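Side-chain contacts in putative P450-like enzyme (Streptomyces himastatinicus ATCC 53653, PDB 5Z9J), which probably works as a heme-dependent cytochrome P450 monooxygenase in bacterial secondary metabolism: residues Ser104-Ile109 against Ala353-Lys358; Pro132-Met137 against Thr241-Ile246; Leu151-Met156 against Asn237-Thr242. All coordinates share one frame; numbering follows the deposited sequence.

Contact 1. Residues Ser104-Ile109 against Ala353-Lys358. With HEM (protoporphyrin IX containing Fe), chain E.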
loop_
_atom_site.group_PDB
_atom_site.type_symbol
_atom_site.label_atom_id
_atom_site.label_comp_id
_atom_site.label_asym_id
_atom_site.label_seq_id
_atom_site.Cartn_x
_atom_site.Cartn_y
_atom_site.Cartn_z
ATOM N N SER A 104 -15.144 15.622 -1.543
ATOM C CA SER A 104 -16.563 15.885 -1.684
ATOM C C SER A 104 -17.282 14.607 -2.076
ATOM O O SER A 104 -18.460 14.472 -1.790
ATOM C CB SER A 104 -16.861 17.006 -2.694
ATOM O OG SER A 104 -16.865 16.557 -4.043
ATOM N N ARG A 105 -16.593 13.672 -2.726
ATOM C CA ARG A 105 -17.274 12.485 -3.257
ATOM C C ARG A 105 -17.268 11.259 -2.352
ATOM O O ARG A 105 -18.132 10.370 -2.500
ATOM C CB ARG A 105 -16.630 12.071 -4.596
ATOM C CG ARG A 105 -16.760 13.075 -5.725
ATOM C CD ARG A 105 -15.914 12.627 -6.913
ATOM N NE ARG A 105 -16.659 12.360 -8.135
ATOM C CZ ARG A 105 -16.080 12.046 -9.296
ATOM N NH1 ARG A 105 -14.752 11.957 -9.377
ATOM N NH2 ARG A 105 -16.813 11.821 -10.381
ATOM N N VAL A 106 -16.303 11.221 -1.423
ATOM C CA VAL A 106 -16.050 10.017 -0.662
ATOM C C VAL A 106 -17.255 9.623 0.195
ATOM O O VAL A 106 -17.545 8.454 0.345
ATOM C CB VAL A 106 -14.764 10.159 0.201
ATOM C CG1 VAL A 106 -14.923 11.215 1.277
ATOM C CG2 VAL A 106 -14.348 8.815 0.797
ATOM N N HIS A 107 -17.965 10.589 0.739
ATOM C CA HIS A 107 -19.052 10.269 1.651
ATOM C C HIS A 107 -20.214 9.707 0.845
ATOM O O HIS A 107 -20.954 8.822 1.315
ATOM C CB HIS A 107 -19.443 11.494 2.484
ATOM C CG HIS A 107 -18.414 11.838 3.515
ATOM N ND1 HIS A 107 -18.490 11.413 4.828
ATOM C CD2 HIS A 107 -17.248 12.517 3.413
ATOM C CE1 HIS A 107 -17.436 11.845 5.494
ATOM N NE2 HIS A 107 -16.663 12.518 4.658
ATOM N N GLY A 108 -20.367 10.239 -0.367
ATOM C CA GLY A 108 -21.383 9.752 -1.287
ATOM C C GLY A 108 -21.109 8.305 -1.637
ATOM O O GLY A 108 -22.010 7.476 -1.589
ATOM N N ILE A 109 -19.847 7.984 -1.925
ATOM C CA ILE A 109 -19.476 6.624 -2.324
ATOM C C ILE A 109 -19.678 5.622 -1.211
ATOM O O ILE A 109 -20.185 4.505 -1.441
ATOM C CB ILE A 109 -17.995 6.539 -2.755
ATOM C CG1 ILE A 109 -17.751 7.458 -3.946
ATOM C CG2 ILE A 109 -17.618 5.115 -3.099
ATOM C CD1 ILE A 109 -18.764 7.209 -5.085
ATOM N N ALA A 353 -5.454 8.621 1.490
ATOM C CA ALA A 353 -5.655 7.372 2.237
ATOM C C ALA A 353 -6.211 7.652 3.626
ATOM O O ALA A 353 -7.088 6.936 4.096
ATOM C CB ALA A 353 -4.360 6.565 2.307
ATOM N N ARG A 354 -5.657 8.668 4.287
ATOM C CA ARG A 354 -6.152 9.107 5.585
ATOM C C ARG A 354 -7.571 9.719 5.448
ATOM O O ARG A 354 -8.449 9.452 6.235
ATOM C CB ARG A 354 -5.189 10.116 6.150
ATOM C CG ARG A 354 -3.874 9.512 6.670
ATOM C CD ARG A 354 -2.821 10.592 6.910
ATOM N NE ARG A 354 -1.618 10.073 7.588
ATOM C CZ ARG A 354 -0.406 10.636 7.550
ATOM N NH1 ARG A 354 -0.194 11.715 6.820
ATOM N NH2 ARG A 354 0.608 10.117 8.276
ATOM N N MET A 355 -7.818 10.482 4.400
ATOM C CA MET A 355 -9.163 11.095 4.270
ATOM C C MET A 355 -10.220 9.971 4.112
ATOM O O MET A 355 -11.215 9.950 4.788
ATOM C CB MET A 355 -9.204 12.067 3.081
ATOM C CG MET A 355 -10.544 12.756 2.884
ATOM S SD MET A 355 -11.366 11.832 1.664
ATOM C CE MET A 355 -10.380 12.212 0.232
ATOM N N GLU A 356 -9.933 8.998 3.272
ATOM C CA GLU A 356 -10.826 7.868 2.982
ATOM C C GLU A 356 -11.103 6.991 4.159
ATOM O O GLU A 356 -12.222 6.581 4.409
ATOM C CB GLU A 356 -10.212 6.918 1.951
ATOM C CG GLU A 356 -10.103 7.404 0.589
ATOM C CD GLU A 356 -9.591 6.311 -0.319
ATOM O OE1 GLU A 356 -10.430 5.849 -1.100
ATOM O OE2 GLU A 356 -8.392 5.917 -0.278
ATOM N N SER A 357 -10.023 6.591 4.798
ATOM C CA SER A 357 -10.108 5.700 5.929
ATOM C C SER A 357 -10.877 6.357 7.077
ATOM O O SER A 357 -11.744 5.751 7.666
ATOM C CB SER A 357 -8.702 5.327 6.401
ATOM O OG SER A 357 -8.119 4.555 5.391
ATOM N N LYS A 358 -10.553 7.614 7.373
ATOM C CA LYS A 358 -11.260 8.371 8.408
ATOM C C LYS A 358 -12.766 8.452 8.111
ATOM O O LYS A 358 -13.603 8.209 8.992
ATOM C CB LYS A 358 -10.683 9.770 8.531
ATOM C CG LYS A 358 -11.435 10.664 9.532
ATOM C CD LYS A 358 -10.794 12.067 9.631
ATOM C CE LYS A 358 -11.670 13.018 10.418
ATOM N NZ LYS A 358 -11.073 14.388 10.403
HETATM C CHA HEM E . 4.485 5.046 -1.318
HETATM C CHB HEM E . 2.072 2.735 2.124
HETATM C CHC HEM E . -2.042 4.451 0.248
HETATM C CHD HEM E . 0.265 5.916 -3.672
HETATM C C1A HEM E . 4.259 4.286 -0.193
HETATM C C2A HEM E . 5.243 3.659 0.693
HETATM C C3A HEM E . 4.572 3.032 1.662
HETATM C C4A HEM E . 3.136 3.227 1.409
HETATM C CMA HEM E . 5.189 2.226 2.812
HETATM C CAA HEM E . 6.779 3.718 0.554
HETATM C CBA HEM E . 7.282 2.738 -0.514
HETATM C CGA HEM E . 8.805 2.564 -0.463
HETATM O O1A HEM E . 9.366 1.682 -1.159
HETATM O O2A HEM E . 9.510 3.310 0.241
HETATM C C1B HEM E . 0.755 3.058 1.950
HETATM C C2B HEM E . -0.292 2.755 2.889
HETATM C C3B HEM E . -1.430 3.231 2.371
HETATM C C4B HEM E . -1.124 3.825 1.079
HETATM C CMB HEM E . -0.027 2.022 4.216
HETATM C CAB HEM E . -2.858 3.194 2.927
HETATM C CBB HEM E . -3.174 2.694 4.122
HETATM C C1C HEM E . -1.799 5.036 -0.980
HETATM C C2C HEM E . -2.796 5.683 -1.869
HETATM C C3C HEM E . -2.132 6.084 -2.944
HETATM C C4C HEM E . -0.756 5.688 -2.777
HETATM C CMC HEM E . -4.284 5.854 -1.511
HETATM C CAC HEM E . -2.579 6.799 -4.241
HETATM C CBC HEM E . -3.813 7.220 -4.475
HETATM C C1D HEM E . 1.589 5.778 -3.411
HETATM C C2D HEM E . 2.626 6.062 -4.358
HETATM C C3D HEM E . 3.926 5.813 -3.613
HETATM C C4D HEM E . 3.564 5.388 -2.291
HETATM C CMD HEM E . 2.473 6.525 -5.828
HETATM C CAD HEM E . 5.334 5.920 -4.209
HETATM C CBD HEM E . 5.916 7.297 -3.972
HETATM C CGD HEM E . 7.375 7.270 -4.394
HETATM O O1D HEM E . 7.952 6.177 -4.602
HETATM O O2D HEM E . 7.983 8.367 -4.498
HETATM N NA HEM E . 3.016 3.992 0.295
HETATM N NB HEM E . 0.210 3.698 0.842
HETATM N NC HEM E . -0.608 5.060 -1.605
HETATM N ND HEM E . 2.168 5.410 -2.181
HETATM FE FE HEM E . 1.215 4.686 -0.641
#

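Contact 2. Residues Pro132-Met137 against Thr241-Ile246. With HEM (protoporphyrin IX containing Fe), chain E.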
loop_
_atom_site.group_PDB
_atom_site.type_symbol
_atom_site.label_atom_id
_atom_site.label_comp_id
_atom_site.label_asym_id
_atom_site.label_seq_id
_atom_site.Cartn_x
_atom_site.Cartn_y
_atom_site.Cartn_z
ATOM N N PRO A 132 -13.832 -2.174 -2.231
ATOM C CA PRO A 132 -14.357 -1.336 -3.301
ATOM C C PRO A 132 -14.152 0.172 -3.163
ATOM O O PRO A 132 -14.013 0.819 -4.240
ATOM C CB PRO A 132 -15.857 -1.639 -3.259
ATOM C CG PRO A 132 -15.980 -2.921 -2.636
ATOM C CD PRO A 132 -14.846 -3.130 -1.754
ATOM N N LEU A 133 -14.155 0.716 -1.943
ATOM C CA LEU A 133 -14.109 2.169 -1.736
ATOM C C LEU A 133 -12.815 2.821 -2.281
ATOM O O LEU A 133 -12.910 3.675 -3.181
ATOM C CB LEU A 133 -14.327 2.528 -0.246
ATOM C CG LEU A 133 -14.058 3.999 0.086
ATOM C CD1 LEU A 133 -15.094 4.913 -0.652
ATOM C CD2 LEU A 133 -14.124 4.262 1.571
ATOM N N PRO A 134 -11.610 2.375 -1.838
ATOM C CA PRO A 134 -10.377 2.974 -2.380
ATOM C C PRO A 134 -10.185 2.696 -3.859
ATOM O O PRO A 134 -9.604 3.513 -4.552
ATOM C CB PRO A 134 -9.278 2.289 -1.577
ATOM C CG PRO A 134 -9.918 1.068 -1.011
ATOM C CD PRO A 134 -11.305 1.360 -0.813
ATOM N N LEU A 135 -10.678 1.569 -4.334
ATOM C CA LEU A 135 -10.636 1.288 -5.749
ATOM C C LEU A 135 -11.495 2.308 -6.521
ATOM O O LEU A 135 -11.086 2.838 -7.556
ATOM C CB LEU A 135 -11.115 -0.132 -6.048
ATOM C CG LEU A 135 -11.078 -0.344 -7.586
ATOM C CD1 LEU A 135 -9.647 -0.087 -8.102
ATOM C CD2 LEU A 135 -11.595 -1.671 -8.043
ATOM N N ILE A 136 -12.707 2.536 -6.049
ATOM C CA ILE A 136 -13.598 3.487 -6.688
ATOM C C ILE A 136 -13.019 4.920 -6.696
ATOM O O ILE A 136 -13.087 5.625 -7.721
ATOM C CB ILE A 136 -14.981 3.479 -6.042
ATOM C CG1 ILE A 136 -15.702 2.167 -6.358
ATOM C CG2 ILE A 136 -15.842 4.641 -6.561
ATOM C CD1 ILE A 136 -17.007 1.977 -5.578
ATOM N N MET A 137 -12.446 5.326 -5.572
ATOM C CA MET A 137 -11.861 6.656 -5.404
ATOM C C MET A 137 -10.744 6.912 -6.376
ATOM O O MET A 137 -10.608 8.029 -6.894
ATOM C CB MET A 137 -11.336 6.854 -3.974
ATOM C CG MET A 137 -12.415 7.012 -2.915
ATOM S SD MET A 137 -13.482 8.459 -3.147
ATOM C CE MET A 137 -12.390 9.830 -2.791
ATOM N N THR A 241 -3.950 -1.608 0.010
ATOM C CA THR A 241 -3.311 -1.021 1.189
ATOM C C THR A 241 -4.370 -0.310 2.032
ATOM O O THR A 241 -4.423 -0.448 3.264
ATOM C CB THR A 241 -2.190 -0.015 0.802
ATOM O OG1 THR A 241 -2.672 0.961 -0.119
ATOM C CG2 THR A 241 -1.054 -0.773 0.161
ATOM N N THR A 242 -5.205 0.470 1.337
ATOM C CA THR A 242 -6.239 1.254 1.941
ATOM C C THR A 242 -7.386 0.377 2.419
ATOM O O THR A 242 -7.946 0.624 3.509
ATOM C CB THR A 242 -6.786 2.312 0.996
ATOM O OG1 THR A 242 -5.726 3.148 0.508
ATOM C CG2 THR A 242 -7.770 3.207 1.731
ATOM N N ALA A 243 -7.721 -0.653 1.636
ATOM C CA ALA A 243 -8.774 -1.588 2.036
ATOM C C ALA A 243 -8.371 -2.202 3.380
ATOM O O ALA A 243 -9.192 -2.333 4.302
ATOM C CB ALA A 243 -8.984 -2.644 1.016
ATOM N N MET A 244 -7.109 -2.584 3.474
ATOM C CA MET A 244 -6.617 -3.191 4.721
ATOM C C MET A 244 -6.580 -2.269 5.927
ATOM O O MET A 244 -6.849 -2.701 7.044
ATOM C CB MET A 244 -5.207 -3.775 4.538
ATOM C CG MET A 244 -5.240 -5.161 3.931
ATOM S SD MET A 244 -3.619 -5.911 3.586
ATOM C CE MET A 244 -2.996 -4.832 2.307
ATOM N N LEU A 245 -6.144 -1.027 5.734
ATOM C CA LEU A 245 -6.165 -0.075 6.801
ATOM C C LEU A 245 -7.596 0.035 7.345
ATOM O O LEU A 245 -7.826 0.093 8.542
ATOM C CB LEU A 245 -5.692 1.280 6.318
ATOM C CG LEU A 245 -5.796 2.362 7.391
ATOM C CD1 LEU A 245 -5.007 1.963 8.717
ATOM C CD2 LEU A 245 -5.354 3.689 6.882
ATOM N N ILE A 246 -8.580 0.145 6.451
ATOM C CA ILE A 246 -9.959 0.254 6.904
ATOM C C ILE A 246 -10.389 -1.027 7.641
ATOM O O ILE A 246 -10.859 -0.994 8.796
ATOM C CB ILE A 246 -10.978 0.562 5.693
ATOM C CG1 ILE A 246 -10.725 1.975 5.107
ATOM C CG2 ILE A 246 -12.409 0.433 6.199
ATOM C CD1 ILE A 246 -11.397 2.236 3.638
HETATM C CHA HEM E . 4.485 5.046 -1.318
HETATM C CHB HEM E . 2.072 2.735 2.124
HETATM C CHC HEM E . -2.042 4.451 0.248
HETATM C CHD HEM E . 0.265 5.916 -3.672
HETATM C C1A HEM E . 4.259 4.286 -0.193
HETATM C C2A HEM E . 5.243 3.659 0.693
HETATM C C3A HEM E . 4.572 3.032 1.662
HETATM C C4A HEM E . 3.136 3.227 1.409
HETATM C CMA HEM E . 5.189 2.226 2.812
HETATM C CAA HEM E . 6.779 3.718 0.554
HETATM C CBA HEM E . 7.282 2.738 -0.514
HETATM C CGA HEM E . 8.805 2.564 -0.463
HETATM O O1A HEM E . 9.366 1.682 -1.159
HETATM O O2A HEM E . 9.510 3.310 0.241
HETATM C C1B HEM E . 0.755 3.058 1.950
HETATM C C2B HEM E . -0.292 2.755 2.889
HETATM C C3B HEM E . -1.430 3.231 2.371
HETATM C C4B HEM E . -1.124 3.825 1.079
HETATM C CMB HEM E . -0.027 2.022 4.216
HETATM C CAB HEM E . -2.858 3.194 2.927
HETATM C CBB HEM E . -3.174 2.694 4.122
HETATM C C1C HEM E . -1.799 5.036 -0.980
HETATM C C2C HEM E . -2.796 5.683 -1.869
HETATM C C3C HEM E . -2.132 6.084 -2.944
HETATM C C4C HEM E . -0.756 5.688 -2.777
HETATM C CMC HEM E . -4.284 5.854 -1.511
HETATM C CAC HEM E . -2.579 6.799 -4.241
HETATM C CBC HEM E . -3.813 7.220 -4.475
HETATM C C1D HEM E . 1.589 5.778 -3.411
HETATM C C2D HEM E . 2.626 6.062 -4.358
HETATM C C3D HEM E . 3.926 5.813 -3.613
HETATM C C4D HEM E . 3.564 5.388 -2.291
HETATM C CMD HEM E . 2.473 6.525 -5.828
HETATM C CAD HEM E . 5.334 5.920 -4.209
HETATM C CBD HEM E . 5.916 7.297 -3.972
HETATM C CGD HEM E . 7.375 7.270 -4.394
HETATM O O1D HEM E . 7.952 6.177 -4.602
HETATM O O2D HEM E . 7.983 8.367 -4.498
HETATM N NA HEM E . 3.016 3.992 0.295
HETATM N NB HEM E . 0.210 3.698 0.842
HETATM N NC HEM E . -0.608 5.060 -1.605
HETATM N ND HEM E . 2.168 5.410 -2.181
HETATM FE FE HEM E . 1.215 4.686 -0.641
#

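Contact 3. Residues Leu151-Met156 against Asn237-Thr242. With HEM (protoporphyrin IX containing Fe), chain E.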
loop_
_atom_site.group_PDB
_atom_site.type_symbol
_atom_site.label_atom_id
_atom_site.label_comp_id
_atom_site.label_asym_id
_atom_site.label_seq_id
_atom_site.Cartn_x
_atom_site.Cartn_y
_atom_site.Cartn_z
ATOM N N LEU A 151 -12.246 -3.878 -15.028
ATOM C CA LEU A 151 -11.000 -4.213 -15.692
ATOM C C LEU A 151 -9.835 -4.068 -14.710
ATOM O O LEU A 151 -8.857 -4.820 -14.778
ATOM C CB LEU A 151 -10.805 -3.320 -16.917
ATOM C CG LEU A 151 -9.507 -3.468 -17.701
ATOM C CD1 LEU A 151 -9.368 -4.920 -18.123
ATOM C CD2 LEU A 151 -9.501 -2.539 -18.919
ATOM N N PHE A 152 -9.971 -3.138 -13.769
ATOM C CA PHE A 152 -8.938 -2.908 -12.755
ATOM C C PHE A 152 -8.887 -3.992 -11.663
ATOM O O PHE A 152 -7.795 -4.398 -11.228
ATOM C CB PHE A 152 -9.145 -1.532 -12.103
ATOM C CG PHE A 152 -8.918 -0.359 -13.037
ATOM C CD1 PHE A 152 -8.391 -0.542 -14.304
ATOM C CD2 PHE A 152 -9.232 0.933 -12.638
ATOM C CE1 PHE A 152 -8.181 0.550 -15.153
ATOM C CE2 PHE A 152 -9.025 2.025 -13.477
ATOM C CZ PHE A 152 -8.500 1.833 -14.733
ATOM N N ARG A 153 -10.050 -4.465 -11.217
ATOM C CA ARG A 153 -10.059 -5.500 -10.186
ATOM C C ARG A 153 -9.496 -6.805 -10.750
ATOM O O ARG A 153 -8.812 -7.558 -10.033
ATOM C CB ARG A 153 -11.475 -5.710 -9.637
ATOM C CG ARG A 153 -11.577 -6.755 -8.549
ATOM C CD ARG A 153 -11.543 -6.090 -7.180
ATOM N NE ARG A 153 -11.493 -7.018 -6.049
ATOM C CZ ARG A 153 -10.407 -7.663 -5.633
ATOM N NH1 ARG A 153 -9.241 -7.502 -6.242
ATOM N NH2 ARG A 153 -10.492 -8.472 -4.590
ATOM N N GLN A 154 -9.698 -7.007 -12.056
ATOM C CA GLN A 154 -9.104 -8.118 -12.786
ATOM C C GLN A 154 -7.586 -8.037 -12.771
ATOM O O GLN A 154 -6.903 -8.997 -12.410
ATOM C CB GLN A 154 -9.598 -8.113 -14.239
ATOM C CG GLN A 154 -9.133 -9.297 -15.065
ATOM C CD GLN A 154 -9.722 -9.323 -16.470
ATOM O OE1 GLN A 154 -10.633 -8.554 -16.800
ATOM N NE2 GLN A 154 -9.203 -10.219 -17.304
ATOM N N TRP A 155 -7.071 -6.868 -13.138
ATOM C CA TRP A 155 -5.639 -6.633 -13.167
ATOM C C TRP A 155 -5.023 -6.762 -11.779
ATOM O O TRP A 155 -3.891 -7.217 -11.640
ATOM C CB TRP A 155 -5.328 -5.238 -13.717
ATOM C CG TRP A 155 -5.639 -5.016 -15.171
ATOM C CD1 TRP A 155 -5.992 -5.950 -16.096
ATOM C CD2 TRP A 155 -5.595 -3.761 -15.860
ATOM N NE1 TRP A 155 -6.185 -5.350 -17.326
ATOM C CE2 TRP A 155 -5.945 -4.007 -17.201
ATOM C CE3 TRP A 155 -5.299 -2.451 -15.464
ATOM C CZ2 TRP A 155 -6.000 -2.992 -18.151
ATOM C CZ3 TRP A 155 -5.357 -1.442 -16.411
ATOM C CH2 TRP A 155 -5.707 -1.719 -17.736
ATOM N N MET A 156 -5.806 -6.458 -10.750
ATOM C CA MET A 156 -5.280 -6.389 -9.402
ATOM C C MET A 156 -5.198 -7.758 -8.749
ATOM O O MET A 156 -4.472 -7.929 -7.773
ATOM C CB MET A 156 -6.168 -5.456 -8.559
ATOM C CG MET A 156 -5.819 -5.305 -7.061
ATOM S SD MET A 156 -4.329 -4.290 -6.817
ATOM C CE MET A 156 -4.789 -2.853 -7.779
ATOM N N ASN A 237 -0.801 0.858 -5.579
ATOM C CA ASN A 237 -0.368 1.325 -4.246
ATOM C C ASN A 237 -1.451 1.820 -3.324
ATOM O O ASN A 237 -1.258 1.903 -2.086
ATOM C CB ASN A 237 0.730 2.391 -4.365
ATOM C CG ASN A 237 2.123 1.757 -4.545
ATOM O OD1 ASN A 237 2.249 0.612 -5.007
ATOM N ND2 ASN A 237 3.164 2.489 -4.157
ATOM N N GLY A 238 -2.549 2.225 -3.943
ATOM C CA GLY A 238 -3.636 2.846 -3.241
ATOM C C GLY A 238 -4.871 2.004 -3.019
ATOM O O GLY A 238 -5.788 2.486 -2.381
ATOM N N HIS A 239 -4.917 0.786 -3.544
ATOM C CA HIS A 239 -6.135 -0.005 -3.443
ATOM C C HIS A 239 -6.195 -0.877 -2.184
ATOM O O HIS A 239 -6.826 -0.522 -1.207
ATOM C CB HIS A 239 -6.266 -0.887 -4.677
ATOM C CG HIS A 239 -7.504 -1.725 -4.696
ATOM N ND1 HIS A 239 -7.642 -2.828 -5.511
ATOM C CD2 HIS A 239 -8.660 -1.625 -3.998
ATOM C CE1 HIS A 239 -8.826 -3.373 -5.310
ATOM N NE2 HIS A 239 -9.460 -2.664 -4.395
ATOM N N LEU A 240 -5.480 -1.982 -2.203
ATOM C CA LEU A 240 -5.604 -2.985 -1.159
ATOM C C LEU A 240 -4.890 -2.532 0.128
ATOM O O LEU A 240 -5.212 -3.006 1.202
ATOM C CB LEU A 240 -5.041 -4.344 -1.635
ATOM C CG LEU A 240 -6.047 -5.377 -2.170
ATOM C CD1 LEU A 240 -7.034 -4.709 -3.036
ATOM C CD2 LEU A 240 -5.395 -6.475 -2.990
ATOM N N THR A 241 -3.950 -1.608 0.010
ATOM C CA THR A 241 -3.311 -1.021 1.189
ATOM C C THR A 241 -4.370 -0.310 2.032
ATOM O O THR A 241 -4.423 -0.448 3.264
ATOM C CB THR A 241 -2.190 -0.015 0.802
ATOM O OG1 THR A 241 -2.672 0.961 -0.119
ATOM C CG2 THR A 241 -1.054 -0.773 0.161
ATOM N N THR A 242 -5.205 0.470 1.337
ATOM C CA THR A 242 -6.239 1.254 1.941
ATOM C C THR A 242 -7.386 0.377 2.419
ATOM O O THR A 242 -7.946 0.624 3.509
ATOM C CB THR A 242 -6.786 2.312 0.996
ATOM O OG1 THR A 242 -5.726 3.148 0.508
ATOM C CG2 THR A 242 -7.770 3.207 1.731
HETATM C CHA HEM E . 4.485 5.046 -1.318
HETATM C CHB HEM E . 2.072 2.735 2.124
HETATM C CHC HEM E . -2.042 4.451 0.248
HETATM C CHD HEM E . 0.265 5.916 -3.672
HETATM C C1A HEM E . 4.259 4.286 -0.193
HETATM C C2A HEM E . 5.243 3.659 0.693
HETATM C C3A HEM E . 4.572 3.032 1.662
HETATM C C4A HEM E . 3.136 3.227 1.409
HETATM C CMA HEM E . 5.189 2.226 2.812
HETATM C CAA HEM E . 6.779 3.718 0.554
HETATM C CBA HEM E . 7.282 2.738 -0.514
HETATM C CGA HEM E . 8.805 2.564 -0.463
HETATM O O1A HEM E . 9.366 1.682 -1.159
HETATM O O2A HEM E . 9.510 3.310 0.241
HETATM C C1B HEM E . 0.755 3.058 1.950
HETATM C C2B HEM E . -0.292 2.755 2.889
HETATM C C3B HEM E . -1.430 3.231 2.371
HETATM C C4B HEM E . -1.124 3.825 1.079
HETATM C CMB HEM E . -0.027 2.022 4.216
HETATM C CAB HEM E . -2.858 3.194 2.927
HETATM C CBB HEM E . -3.174 2.694 4.122
HETATM C C1C HEM E . -1.799 5.036 -0.980
HETATM C C2C HEM E . -2.796 5.683 -1.869
HETATM C C3C HEM E . -2.132 6.084 -2.944
HETATM C C4C HEM E . -0.756 5.688 -2.777
HETATM C CMC HEM E . -4.284 5.854 -1.511
HETATM C CAC HEM E . -2.579 6.799 -4.241
HETATM C CBC HEM E . -3.813 7.220 -4.475
HETATM C C1D HEM E . 1.589 5.778 -3.411
HETATM C C2D HEM E . 2.626 6.062 -4.358
HETATM C C3D HEM E . 3.926 5.813 -3.613
HETATM C C4D HEM E . 3.564 5.388 -2.291
HETATM C CMD HEM E . 2.473 6.525 -5.828
HETATM C CAD HEM E . 5.334 5.920 -4.209
HETATM C CBD HEM E . 5.916 7.297 -3.972
HETATM C CGD HEM E . 7.375 7.270 -4.394
HETATM O O1D HEM E . 7.952 6.177 -4.602
HETATM O O2D HEM E . 7.983 8.367 -4.498
HETATM N NA HEM E . 3.016 3.992 0.295
HETATM N NB HEM E . 0.210 3.698 0.842
HETATM N NC HEM E . -0.608 5.060 -1.605
HETATM N ND HEM E . 2.168 5.410 -2.181
HETATM FE FE HEM E . 1.215 4.686 -0.641
#

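Contact 1. Residues Ser104-Ile109 against Ala353-Lys358
Behind the meeting of Val106 with Met355, the carbonyl oxygen of Ala353 is gripped twice from within its own helix. Ser357 OG donates to Ala353 O at 2.9 Å and Ser357 N at 3.0 Å, the two donors arriving from opposite faces of the carbonyl plane. The hydroxyl bond is fairly straight at the oxygen (C=O···OG 155°) and turns Ser357 OG back to its own helix, on the side away from helix 96-116. A different side of helix 350-367 receives helix 96-116; the two are the L and D helices of the P450 fold. Across the gap Val106 does the touching with both branches. Its CG1, lodged between the backbone N and the carbonyl carbon (chi1 66°), meets Met355 SD at 3.6 Å. CG2 lies against the backbone instead, 4.3 Å from Glu356 CA. Met355 starts out across the line of contact and then bends at chi2 (-97°) and chi3, which brings the sulfur alongside the valine; the two side chains lie next to each other and point opposite ways. Val106 is further covered by Met137 of helix 132-142. Ala353, by contrast, turns to the heme, its CB 3.7 Å from the vinyl carbon CAB, and Arg354 NE forms a salt bridge with Glu275 of helix 270-280. No hydrogen bond joins the two segments: thioether and methyl groups hold them by dispersion, which sets few directional demands, while the serine hydroxyl is already satisfied inside its helix.

Contact 2. Residues Pro132-Met137 against Thr241-Ile246
Pro134 and Thr242 pack flank to flank with their side chains heading opposite ways, the puckered pyrrolidine ring of Pro134 running alongside the branched threonine. Pro134 CB comes to 3.6 Å from Thr242 CB and 3.7 Å from Thr242 CG2, while the next ring carbon, CG, reaches past them to the backbone, 3.8 Å from Ala243 N. The threonine is divided between two neighbours: chi1 (-55°) sets Thr242 OG1 beside the backbone N, 3.7 Å from the heme methyl CMC, and leaves CB and CG2 against the proline. Thr242 OG1 also donates to Gly238 O, coming from well above the plane of that carbonyl. Leu133 and Ile246 meet in a different way, crossing at about a right angle with only their ends in touch, CD2 of Leu133 at 4.0 Å from CD1 of Ile246. The axes of segments 132-137 and 241-246 come within 8.5 Å and run roughly antiparallel, with 143° between their N-to-C directions. This is the expected pairing of the E-helix with the I-helix in the P450 helix bundle, whose D and L members are represented here by helices 96-116 and 350-367. Leu133 also touches Ile109 of the former, and Thr242 touches Glu356 of the latter. On the heme side of helix 240-255, Thr241 OG1 lies over the porphyrin face, 3.5 Å from C4B, whereas Leu245 CB meets the vinyl carbon CBB at the periphery, at 3.6 Å.

Contact 3. Residues Leu151-Met156 against Asn237-Thr242
The backbones stay well apart, Met156 CA lying 8.8 Å from His239 CA where helix 224-238 gives way to helix 240-255, and side chains fill the interval. Met156 comes at the edge of the His239 imidazole, near the ring plane. Its CG is 3.4 Å from His239 ND1, and bends at chi2 (74°) and chi3 fold the chain round so that CE also reaches the same nitrogen, at 3.6 Å. The sulfur stands off the ring edge, SD 4.9 Å from the imidazole centroid. One face of that ring is covered by Leu240, whose CD1 sits over its centre and also lies 4.2 Å from Met156 CG. Arg153 approaches only obliquely, its NH1 in a salt bridge with Asp157. Residues 237-242 belong to the I-helix, at the place where P450s usually carry the A-G-x-D/E-T-T motif, and line the heme: Asn237 ND2 lies 3.5 Å from the porphyrin carbon C3D, Gly238 CA is 3.3 Å from C2C, and Thr241 OG1 donates to Asn237 O at 2.6 Å from above the carbonyl plane. The weak hydrogen bond of His239 NE2 to Ala131 O probably helps limit rotation of the ring, whereas ND1, buried without a hydrogen-bond partner, is shielded by CG and CE of Met156, with the Arg153 guanidinium not far off.

Overall arrangement
From the N terminus, helix 96-116 supplies residues 104-109, helix 132-142 residues 132-137 and helix 147-163 residues 151-156, and all three wait for partners much later in the chain. Contacts 3 and 2 end on overlapping segments of the I-helix, 237-242 and 241-246, which share Thr241 and Thr242. Contact 1 closes last, at 353-358, and its long loop holds both others. Ser357 of contact 1 packs on Leu245 of contact 2, and Leu135 of segment 132-137 packs on His239 of contact 3. Together the contacts join the D, E and F helices to the I-helix and L-helix, between which P450s hold the heme.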